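Local coordinates for putative uncharacterized protein PH1404 (Pyrococcus horikoshii, PDB 3AF6), which probably terminates transcription by cleaving and degrading nascent RNA as a zinc-dependent endo- and exonuclease that acts at RNA polymerase, at residues G366-I371 with M601-K606; V390-Y395 with S592-R597; E612-V617 with F635-R640. All coordinates share one frame; numbering follows the deposited sequence.

Interaction 1. Residues G366-I371 with M601-K606; sequences GDFKFI and MNYVAK. With ZN (zinc ion), chain J.
Tyr-603 meets Phe-370 with its edge and Phe-368 with its face. Its CD1 lies over the centre of the Phe-370 ring, 3.6 Å from Phe-370 CD1. This pair is T-shaped: the planes are 80° apart and the ring centroids 4.8 Å. The second pair is also edge-to-face but more tilted, with planes at 57°. Here the Phe-368 ring comes in by its CE2, 3.5 Å from Tyr-603 CG. Tyr-603 CG is anti to its backbone N (chi1 -176°), which carries the ring off helix 597-606 toward both phenylalanines. The three rings form an aromatic cluster. It packs that helix against the loop after strand 360-364 of the metallo-beta-lactamase fold. The same loop carries Asp-367, a ligand shared by both zinc ions. Asp-367 OD1 is 2.5 Å from one zinc ion, and Asp-260, His-261 and His-618 also bind this metal. Side chains alternate along the loop: Phe-368 and Phe-370 turn to the helix, while Asp-367 serves the metal. Lys-606, exposed to solvent, touches the edge of the Phe-370 ring, with Lys-606 CG 4.1 Å from Phe-370 CE2. The Tyr-603 hydroxyl is hydrogen-bonded to Asn-380 O. Glu-599, one helical turn before Tyr-603, adds polar ties to the loop: it bonds to Phe-370 N and forms a salt bridge with Lys-369.

Interaction 2. Residues V390-Y395 with S592-R597; sequences VMESTY and SGHADR. With SO4 (sulfate ion), chain G.
His-594 donates from ND1 to Glu-392 OE2 across 2.7 Å, a His-carboxylate hydrogen bond. The two residues fit motif B (His-594) and motif A (Glu-392) of beta-CASP nucleases of the metallo-beta-lactamase superfamily. The N-H...O angle is 155°. OE2 receives the bond on its syn lone pair and lies in the plane of the imidazole, while the carboxylate itself is turned 89° to that ring. From its other ring nitrogen, NE2, His-594 donates to sulfate O4 at 2.8 Å. The sulfate probably comes from the crystallisation liquor. Its O2 comes within 2.6 Å of the zinc ion that Asp-367 OD1 binds, so it sits at the metal site, perhaps where an RNA phosphate would lie. Thr-394 covers one face of the ring. Its CB is 3.8 Å from the ring centroid and almost on the normal, a CH-pi contact.

The next shell holds Glu-392. Its OE1 accepts from both OG1 and N of Thr-394, and OE2 also takes the backbone N of Phe-368. Water 1 donates to Glu-392 OE1 and Ala-595 O, and accepts from Tyr-395 N, so it bridges the two segments. Tyr-395 packs across the histidine stem, with its CD1 3.8 Å from His-594 CB.

Further out, Gly-593 O is hydrogen-bonded to ND1 of the zinc ligand His-344. Asp-596 is the N-cap of helix 597-606: its OD1 takes the backbone N of Glu-599, and its OD2 that of Gln-402. The histidine backbone is fixed by an ST turn. Ser-592 OG is anti to its own N (chi1 173°) and accepts from His-594 N at 2.8 Å.

Interaction 3. Residues E612-V617 with F635-R640; sequences ERIITV and FGISTR
Strands 613-617 and 638-640 run parallel, with their axes 4.6 Å apart and inclined by 18°. Ile-614 pairs with Thr-639 and Ile-615 with Arg-640. Ile-614 N donates to Ser-638 O at 2.8 Å. Arg-640 then uses both of its backbone groups: its N donates to Ile-614 O at 3.1 Å, and its O accepts from Thr-616 N at 2.9 Å. It thus bonds to the residues before and after Ile-615, as parallel strands do. Thr-639 CA also lies close to Ile-614 O, as is common between paired strands.

The two faces of the sheet differ. Ile-614 and Thr-639 lie on one, where CG1 of Ile-614 meets CG2 of Ile-637 at 4.0 Å. Ile-614 CG1 is anti to its carbonyl carbon (chi1 -67°), which directs this branch toward Ile-637. CG2 of Thr-639 lies against CB of Ile-614. On the other face are Arg-613, Ile-615, Ser-638 and Arg-640. The two arginines run side by side in the same direction, with their guanidinium planes 80° apart. Arg-640 NH2 is 3.8 Å from Arg-613 NH2, near the plane of the Arg-613 group. The two like charges probably repel each other. Arg-640 also touches a crystal neighbour, which may affect its pose.

The strands belong to a beta-alpha-beta unit, connected by helix 621-635. Gly-636, at positive phi, follows that helix. Thr-639 and Thr-616 bond through OG1 to helix carbonyls, those of Ala-628 and Cys-624. Ile-614 packs on Val-604 of helix 597-606. Strand 613-617 lies between strand 388-392 and strand 638-640, the outermost strand of its sheet in this chain.

In the fold
From the N terminus, the chain first reaches the zinc-ligand loop 366-371, then the end of strand 388-392 at 390-395. It next makes a long excursion that includes the beta-CASP region. On its return, 592-597 closes interaction 2, and 601-606 then closes interaction 1. Interaction 2 is therefore the inner of two nested loops. Interaction 3 follows in series as a short beta-alpha-beta closure, and none of the three cross. Interactions 1 and 2 meet directly through Phe-368 O and Ala-595 N. Val-604 packs on Ile-614 and so joins interaction 1 to interaction 3. Strands 388-392 and 613-617 are sheet neighbours, linking interactions 2 and 3 within the metallo-beta-lactamase domain.

Interaction 1. Residues G366-I371 with M601-K606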
loop_
_atom_site.group_PDB
_atom_site.type_symbol
_atom_site.label_atom_id
_atom_site.label_comp_id
_atom_site.label_asym_id
_atom_site.label_seq_id
_atom_site.Cartn_x
_atom_site.Cartn_y
_atom_site.Cartn_z
ATOM N N GLY A 366 8.835 7.531 1.247
ATOM C CA GLY A 366 7.448 7.505 0.827
ATOM C C GLY A 366 6.776 8.474 1.791
ATOM O O GLY A 366 7.389 9.450 2.225
ATOM N N ASP A 367 5.519 8.245 2.137
ATOM C CA ASP A 367 4.889 9.137 3.092
ATOM C C ASP A 367 5.013 8.431 4.428
ATOM O O ASP A 367 4.848 7.206 4.504
ATOM C CB ASP A 367 3.424 9.363 2.733
ATOM C CG ASP A 367 3.249 10.339 1.590
ATOM O OD1 ASP A 367 2.189 10.298 0.945
ATOM O OD2 ASP A 367 4.158 11.156 1.338
ATOM N N PHE A 368 5.327 9.188 5.476
ATOM C CA PHE A 368 5.471 8.593 6.793
ATOM C C PHE A 368 5.035 9.494 7.925
ATOM O O PHE A 368 4.951 10.708 7.787
ATOM C CB PHE A 368 6.919 8.134 7.037
ATOM C CG PHE A 368 7.888 9.256 7.329
ATOM C CD1 PHE A 368 8.415 10.034 6.294
ATOM C CD2 PHE A 368 8.309 9.504 8.644
ATOM C CE1 PHE A 368 9.345 11.029 6.552
ATOM C CE2 PHE A 368 9.245 10.506 8.916
ATOM C CZ PHE A 368 9.767 11.269 7.868
ATOM N N LYS A 369 4.753 8.869 9.055
ATOM C CA LYS A 369 4.318 9.575 10.249
ATOM C C LYS A 369 5.299 9.115 11.342
ATOM O O LYS A 369 5.633 7.931 11.416
ATOM C CB LYS A 369 2.865 9.174 10.560
ATOM C CG LYS A 369 2.178 9.967 11.661
ATOM C CD LYS A 369 1.952 11.432 11.311
ATOM C CE LYS A 369 1.487 12.192 12.556
ATOM N NZ LYS A 369 1.109 13.603 12.304
ATOM N N PHE A 370 5.785 10.031 12.174
ATOM C CA PHE A 370 6.748 9.612 13.196
ATOM C C PHE A 370 6.298 9.755 14.657
ATOM O O PHE A 370 7.086 10.091 15.540
ATOM C CB PHE A 370 8.091 10.320 12.971
ATOM C CG PHE A 370 9.273 9.599 13.575
ATOM C CD1 PHE A 370 9.383 8.208 13.477
ATOM C CD2 PHE A 370 10.287 10.315 14.225
ATOM C CE1 PHE A 370 10.482 7.539 14.015
ATOM C CE2 PHE A 370 11.388 9.659 14.767
ATOM C CZ PHE A 370 11.491 8.263 14.663
ATOM N N ILE A 371 5.009 9.518 14.883
ATOM C CA ILE A 371 4.411 9.521 16.212
ATOM C C ILE A 371 3.293 8.497 16.080
ATOM O O ILE A 371 2.909 8.142 14.968
ATOM C CB ILE A 371 3.807 10.892 16.634
ATOM C CG1 ILE A 371 2.662 11.283 15.696
ATOM C CG2 ILE A 371 4.910 11.941 16.717
ATOM C CD1 ILE A 371 2.001 12.622 16.047
ATOM N N MET A 601 11.932 16.773 11.279
ATOM C CA MET A 601 13.240 17.096 11.819
ATOM C C MET A 601 13.629 16.033 12.829
ATOM O O MET A 601 14.759 15.533 12.824
ATOM C CB MET A 601 13.232 18.473 12.483
ATOM C CG MET A 601 13.095 19.657 11.518
ATOM S SD MET A 601 14.499 19.927 10.364
ATOM C CE MET A 601 15.698 20.735 11.425
ATOM N N ASN A 602 12.680 15.664 13.679
ATOM C CA ASN A 602 12.943 14.664 14.705
ATOM C C ASN A 602 13.280 13.302 14.111
ATOM O O ASN A 602 13.994 12.514 14.723
ATOM C CB ASN A 602 11.744 14.544 15.648
ATOM C CG ASN A 602 11.960 13.509 16.733
ATOM O OD1 ASN A 602 11.107 12.656 16.966
ATOM N ND2 ASN A 602 13.102 13.577 17.402
ATOM N N TYR A 603 12.770 13.016 12.918
ATOM C CA TYR A 603 13.066 11.737 12.282
ATOM C C TYR A 603 14.531 11.721 11.869
ATOM O O TYR A 603 15.188 10.678 11.901
ATOM C CB TYR A 603 12.199 11.512 11.034
ATOM C CG TYR A 603 12.418 10.150 10.408
ATOM C CD1 TYR A 603 11.859 9.001 10.980
ATOM C CD2 TYR A 603 13.274 9.992 9.320
ATOM C CE1 TYR A 603 12.156 7.723 10.486
ATOM C CE2 TYR A 603 13.581 8.731 8.824
ATOM C CZ TYR A 603 13.019 7.602 9.412
ATOM O OH TYR A 603 13.328 6.353 8.930
ATOM N N VAL A 604 15.039 12.883 11.471
ATOM C CA VAL A 604 16.425 12.979 11.046
ATOM C C VAL A 604 17.299 12.767 12.270
ATOM O O VAL A 604 18.239 11.970 12.245
ATOM C CB VAL A 604 16.729 14.357 10.412
ATOM C CG1 VAL A 604 18.173 14.402 9.926
ATOM C CG2 VAL A 604 15.774 14.613 9.248
ATOM N N ALA A 605 16.973 13.473 13.345
ATOM C CA ALA A 605 17.717 13.357 14.602
ATOM C C ALA A 605 17.831 11.898 15.066
ATOM O O ALA A 605 18.919 11.437 15.418
ATOM C CB ALA A 605 17.042 14.198 15.681
ATOM N N LYS A 606 16.716 11.177 15.043
ATOM C CA LYS A 606 16.690 9.786 15.484
ATOM C C LYS A 606 17.108 8.718 14.468
ATOM O O LYS A 606 17.554 7.645 14.868
ATOM C CB LYS A 606 15.289 9.414 15.978
ATOM C CG LYS A 606 14.703 10.320 17.043
ATOM C CD LYS A 606 15.050 9.842 18.446
ATOM C CE LYS A 606 14.156 10.503 19.494
ATOM N NZ LYS A 606 14.216 11.997 19.436
HETATM ZN ZN ZN J . 1.798 10.923 -1.474
#

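Interaction 2. Residues V390-Y395 with S592-R597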
loop_
_atom_site.group_PDB
_atom_site.type_symbol
_atom_site.label_atom_id
_atom_site.label_comp_id
_atom_site.label_asym_id
_atom_site.label_seq_id
_atom_site.Cartn_x
_atom_site.Cartn_y
_atom_site.Cartn_z
ATOM N N VAL A 390 16.134 9.431 1.300
ATOM C CA VAL A 390 15.249 10.253 0.469
ATOM C C VAL A 390 13.992 10.332 1.314
ATOM O O VAL A 390 13.395 9.296 1.595
ATOM C CB VAL A 390 14.903 9.563 -0.885
ATOM C CG1 VAL A 390 14.055 10.488 -1.734
ATOM C CG2 VAL A 390 16.176 9.171 -1.621
ATOM N N MET A 391 13.597 11.537 1.723
ATOM C CA MET A 391 12.423 11.689 2.580
ATOM C C MET A 391 11.379 12.674 2.061
ATOM O O MET A 391 11.701 13.592 1.313
ATOM C CB MET A 391 12.864 12.105 3.995
ATOM C CG MET A 391 13.419 13.528 4.102
ATOM S SD MET A 391 14.084 13.954 5.748
ATOM C CE MET A 391 12.675 13.643 6.803
ATOM N N GLU A 392 10.127 12.491 2.476
ATOM C CA GLU A 392 9.051 13.372 2.046
ATOM C C GLU A 392 9.124 14.739 2.750
ATOM O O GLU A 392 9.804 14.885 3.761
ATOM C CB GLU A 392 7.694 12.706 2.288
ATOM C CG GLU A 392 7.310 12.534 3.739
ATOM C CD GLU A 392 5.851 12.901 4.001
ATOM O OE1 GLU A 392 5.498 14.081 3.808
ATOM O OE2 GLU A 392 5.060 12.013 4.401
ATOM N N SER A 393 8.428 15.736 2.208
ATOM C CA SER A 393 8.445 17.079 2.777
ATOM C C SER A 393 7.079 17.759 2.760
ATOM O O SER A 393 7.004 18.987 2.761
ATOM C CB SER A 393 9.421 17.969 1.998
ATOM O OG SER A 393 10.575 17.251 1.592
ATOM N N THR A 394 6.004 16.982 2.735
ATOM C CA THR A 394 4.669 17.563 2.703
ATOM C C THR A 394 4.518 18.712 3.703
ATOM O O THR A 394 3.896 19.729 3.399
ATOM C CB THR A 394 3.590 16.516 3.006
ATOM O OG1 THR A 394 3.871 15.310 2.291
ATOM C CG2 THR A 394 2.233 17.034 2.565
ATOM N N TYR A 395 5.073 18.555 4.900
ATOM C CA TYR A 395 4.986 19.613 5.899
ATOM C C TYR A 395 6.400 20.078 6.250
ATOM O O TYR A 395 6.707 20.393 7.404
ATOM C CB TYR A 395 4.249 19.113 7.143
ATOM C CG TYR A 395 2.757 18.946 6.937
ATOM C CD1 TYR A 395 2.248 17.890 6.182
ATOM C CD2 TYR A 395 1.849 19.875 7.461
ATOM C CE1 TYR A 395 0.873 17.767 5.952
ATOM C CE2 TYR A 395 0.483 19.764 7.233
ATOM C CZ TYR A 395 -0.001 18.710 6.479
ATOM O OH TYR A 395 -1.355 18.597 6.237
ATOM N N SER A 592 -3.732 14.077 10.445
ATOM C CA SER A 592 -2.831 13.857 9.323
ATOM C C SER A 592 -2.034 12.567 9.395
ATOM O O SER A 592 -1.656 12.110 10.476
ATOM C CB SER A 592 -1.850 15.019 9.201
ATOM O OG SER A 592 -0.875 14.728 8.221
ATOM N N GLY A 593 -1.783 11.987 8.231
ATOM C CA GLY A 593 -0.992 10.775 8.172
ATOM C C GLY A 593 0.436 11.150 7.798
ATOM O O GLY A 593 1.262 10.281 7.531
ATOM N N HIS A 594 0.715 12.452 7.769
ATOM C CA HIS A 594 2.043 12.977 7.427
ATOM C C HIS A 594 2.800 13.506 8.637
ATOM O O HIS A 594 2.211 14.174 9.498
ATOM C CB HIS A 594 1.936 14.150 6.457
ATOM C CG HIS A 594 1.671 13.760 5.043
ATOM N ND1 HIS A 594 2.585 13.070 4.281
ATOM C CD2 HIS A 594 0.609 13.997 4.240
ATOM C CE1 HIS A 594 2.097 12.898 3.066
ATOM N NE2 HIS A 594 0.900 13.451 3.016
ATOM N N ALA A 595 4.103 13.232 8.702
ATOM C CA ALA A 595 4.896 13.769 9.799
ATOM C C ALA A 595 4.875 15.287 9.595
ATOM O O ALA A 595 4.989 15.766 8.460
ATOM C CB ALA A 595 6.316 13.255 9.727
ATOM N N ASP A 596 4.694 16.056 10.662
ATOM C CA ASP A 596 4.685 17.498 10.488
ATOM C C ASP A 596 6.129 18.005 10.567
ATOM O O ASP A 596 7.050 17.193 10.694
ATOM C CB ASP A 596 3.756 18.149 11.518
ATOM C CG ASP A 596 4.375 18.290 12.887
ATOM O OD1 ASP A 596 5.390 17.609 13.191
ATOM O OD2 ASP A 596 3.813 19.098 13.669
ATOM N N ARG A 597 6.339 19.316 10.462
ATOM C CA ARG A 597 7.691 19.872 10.491
ATOM C C ARG A 597 8.536 19.291 11.614
ATOM O O ARG A 597 9.606 18.728 11.365
ATOM C CB ARG A 597 7.643 21.409 10.597
ATOM C CG ARG A 597 8.970 22.094 10.995
ATOM C CD ARG A 597 10.148 21.622 10.156
ATOM N NE ARG A 597 10.684 22.673 9.292
ATOM C CZ ARG A 597 11.794 23.368 9.538
ATOM N NH1 ARG A 597 12.194 24.298 8.686
ATOM N NH2 ARG A 597 12.513 23.133 10.626
HETATM S S SO4 G . -0.602 13.506 0.232
HETATM O O1 SO4 G . -1.491 13.586 -0.939
HETATM O O2 SO4 G . 0.361 12.410 0.041
HETATM O O3 SO4 G . 0.121 14.778 0.384
HETATM O O4 SO4 G . -1.402 13.245 1.441
HETATM O O HOH W 1 5.495 16.093 5.511
#

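Interaction 3. Residues E612-V617 with F635-R640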
loop_
_atom_site.group_PDB
_atom_site.type_symbol
_atom_site.label_atom_id
_atom_site.label_comp_id
_atom_site.label_asym_id
_atom_site.label_seq_id
_atom_site.Cartn_x
_atom_site.Cartn_y
_atom_site.Cartn_z
ATOM N N GLU A 612 24.804 9.983 5.148
ATOM C CA GLU A 612 25.810 10.901 4.617
ATOM C C GLU A 612 25.107 12.056 3.929
ATOM O O GLU A 612 25.574 13.188 3.982
ATOM C CB GLU A 612 26.715 10.208 3.595
ATOM C CG GLU A 612 27.596 9.122 4.157
ATOM C CD GLU A 612 28.241 8.285 3.061
ATOM O OE1 GLU A 612 29.090 7.426 3.398
ATOM O OE2 GLU A 612 27.894 8.482 1.869
ATOM N N ARG A 613 23.995 11.762 3.263
ATOM C CA ARG A 613 23.249 12.803 2.582
ATOM C C ARG A 613 21.753 12.528 2.611
ATOM O O ARG A 613 21.306 11.379 2.551
ATOM C CB ARG A 613 23.741 12.966 1.134
ATOM C CG ARG A 613 23.463 11.794 0.196
ATOM C CD ARG A 613 24.660 11.492 -0.729
ATOM N NE ARG A 613 24.588 12.112 -2.059
ATOM C CZ ARG A 613 24.694 13.417 -2.314
ATOM N NH1 ARG A 613 24.878 14.292 -1.333
ATOM N NH2 ARG A 613 24.625 13.854 -3.563
ATOM N N ILE A 614 20.982 13.598 2.732
ATOM C CA ILE A 614 19.536 13.494 2.747
ATOM C C ILE A 614 18.965 14.255 1.545
ATOM O O ILE A 614 19.400 15.355 1.221
ATOM C CB ILE A 614 18.962 14.051 4.067
ATOM C CG1 ILE A 614 19.395 13.144 5.225
ATOM C CG2 ILE A 614 17.441 14.153 3.985
ATOM C CD1 ILE A 614 18.995 13.656 6.621
ATOM N N ILE A 615 18.009 13.644 0.866
ATOM C CA ILE A 615 17.390 14.269 -0.292
ATOM C C ILE A 615 15.909 14.451 0.020
ATOM O O ILE A 615 15.176 13.479 0.207
ATOM C CB ILE A 615 17.573 13.384 -1.556
ATOM C CG1 ILE A 615 19.071 13.183 -1.823
ATOM C CG2 ILE A 615 16.913 14.030 -2.757
ATOM C CD1 ILE A 615 19.372 12.160 -2.901
ATOM N N THR A 616 15.481 15.705 0.105
ATOM C CA THR A 616 14.095 16.007 0.404
ATOM C C THR A 616 13.252 16.103 -0.865
ATOM O O THR A 616 13.625 16.769 -1.835
ATOM C CB THR A 616 13.988 17.317 1.183
ATOM O OG1 THR A 616 14.568 18.369 0.413
ATOM C CG2 THR A 616 14.721 17.200 2.504
ATOM N N VAL A 617 12.102 15.438 -0.833
ATOM C CA VAL A 617 11.188 15.412 -1.962
ATOM C C VAL A 617 9.747 15.428 -1.480
ATOM O O VAL A 617 9.481 15.620 -0.294
ATOM C CB VAL A 617 11.387 14.128 -2.802
ATOM C CG1 VAL A 617 12.815 14.056 -3.320
ATOM C CG2 VAL A 617 11.056 12.897 -1.959
ATOM N N PHE A 635 21.839 19.982 11.575
ATOM C CA PHE A 635 22.564 18.734 11.771
ATOM C C PHE A 635 23.888 18.702 11.032
ATOM O O PHE A 635 24.749 17.858 11.307
ATOM C CB PHE A 635 21.701 17.556 11.317
ATOM C CG PHE A 635 20.376 17.465 12.020
ATOM C CD1 PHE A 635 20.310 17.148 13.369
ATOM C CD2 PHE A 635 19.189 17.702 11.331
ATOM C CE1 PHE A 635 19.079 17.068 14.025
ATOM C CE2 PHE A 635 17.952 17.623 11.984
ATOM C CZ PHE A 635 17.903 17.306 13.332
ATOM N N GLY A 636 24.056 19.621 10.089
ATOM C CA GLY A 636 25.286 19.650 9.324
ATOM C C GLY A 636 25.361 18.508 8.328
ATOM O O GLY A 636 26.441 18.187 7.837
ATOM N N ILE A 637 24.223 17.889 8.026
ATOM C CA ILE A 637 24.183 16.793 7.068
ATOM C C ILE A 637 24.012 17.342 5.637
ATOM O O ILE A 637 23.251 18.294 5.420
ATOM C CB ILE A 637 23.004 15.841 7.393
ATOM C CG1 ILE A 637 23.209 15.223 8.778
ATOM C CG2 ILE A 637 22.885 14.752 6.334
ATOM C CD1 ILE A 637 22.065 14.334 9.243
ATOM N N SER A 638 24.723 16.758 4.668
ATOM C CA SER A 638 24.594 17.195 3.278
ATOM C C SER A 638 23.171 16.964 2.811
ATOM O O SER A 638 22.679 15.832 2.846
ATOM C CB SER A 638 25.517 16.405 2.354
ATOM O OG SER A 638 26.849 16.876 2.419
ATOM N N THR A 639 22.515 18.018 2.347
ATOM C CA THR A 639 21.149 17.876 1.892
ATOM C C THR A 639 20.893 18.473 0.510
ATOM O O THR A 639 21.677 19.262 -0.002
ATOM C CB THR A 639 20.193 18.542 2.893
ATOM O OG1 THR A 639 20.430 19.957 2.906
ATOM C CG2 THR A 639 20.420 17.973 4.311
ATOM N N ARG A 640 19.788 18.075 -0.104
ATOM C CA ARG A 640 19.424 18.626 -1.398
ATOM C C ARG A 640 17.971 18.365 -1.743
ATOM O O ARG A 640 17.427 17.305 -1.426
ATOM C CB ARG A 640 20.306 18.074 -2.511
ATOM C CG ARG A 640 20.115 18.863 -3.802
ATOM C CD ARG A 640 20.897 18.267 -4.940
ATOM N NE ARG A 640 22.276 18.014 -4.545
ATOM C CZ ARG A 640 23.202 17.557 -5.376
ATOM N NH1 ARG A 640 22.880 17.311 -6.639
ATOM N NH2 ARG A 640 24.438 17.342 -4.943
#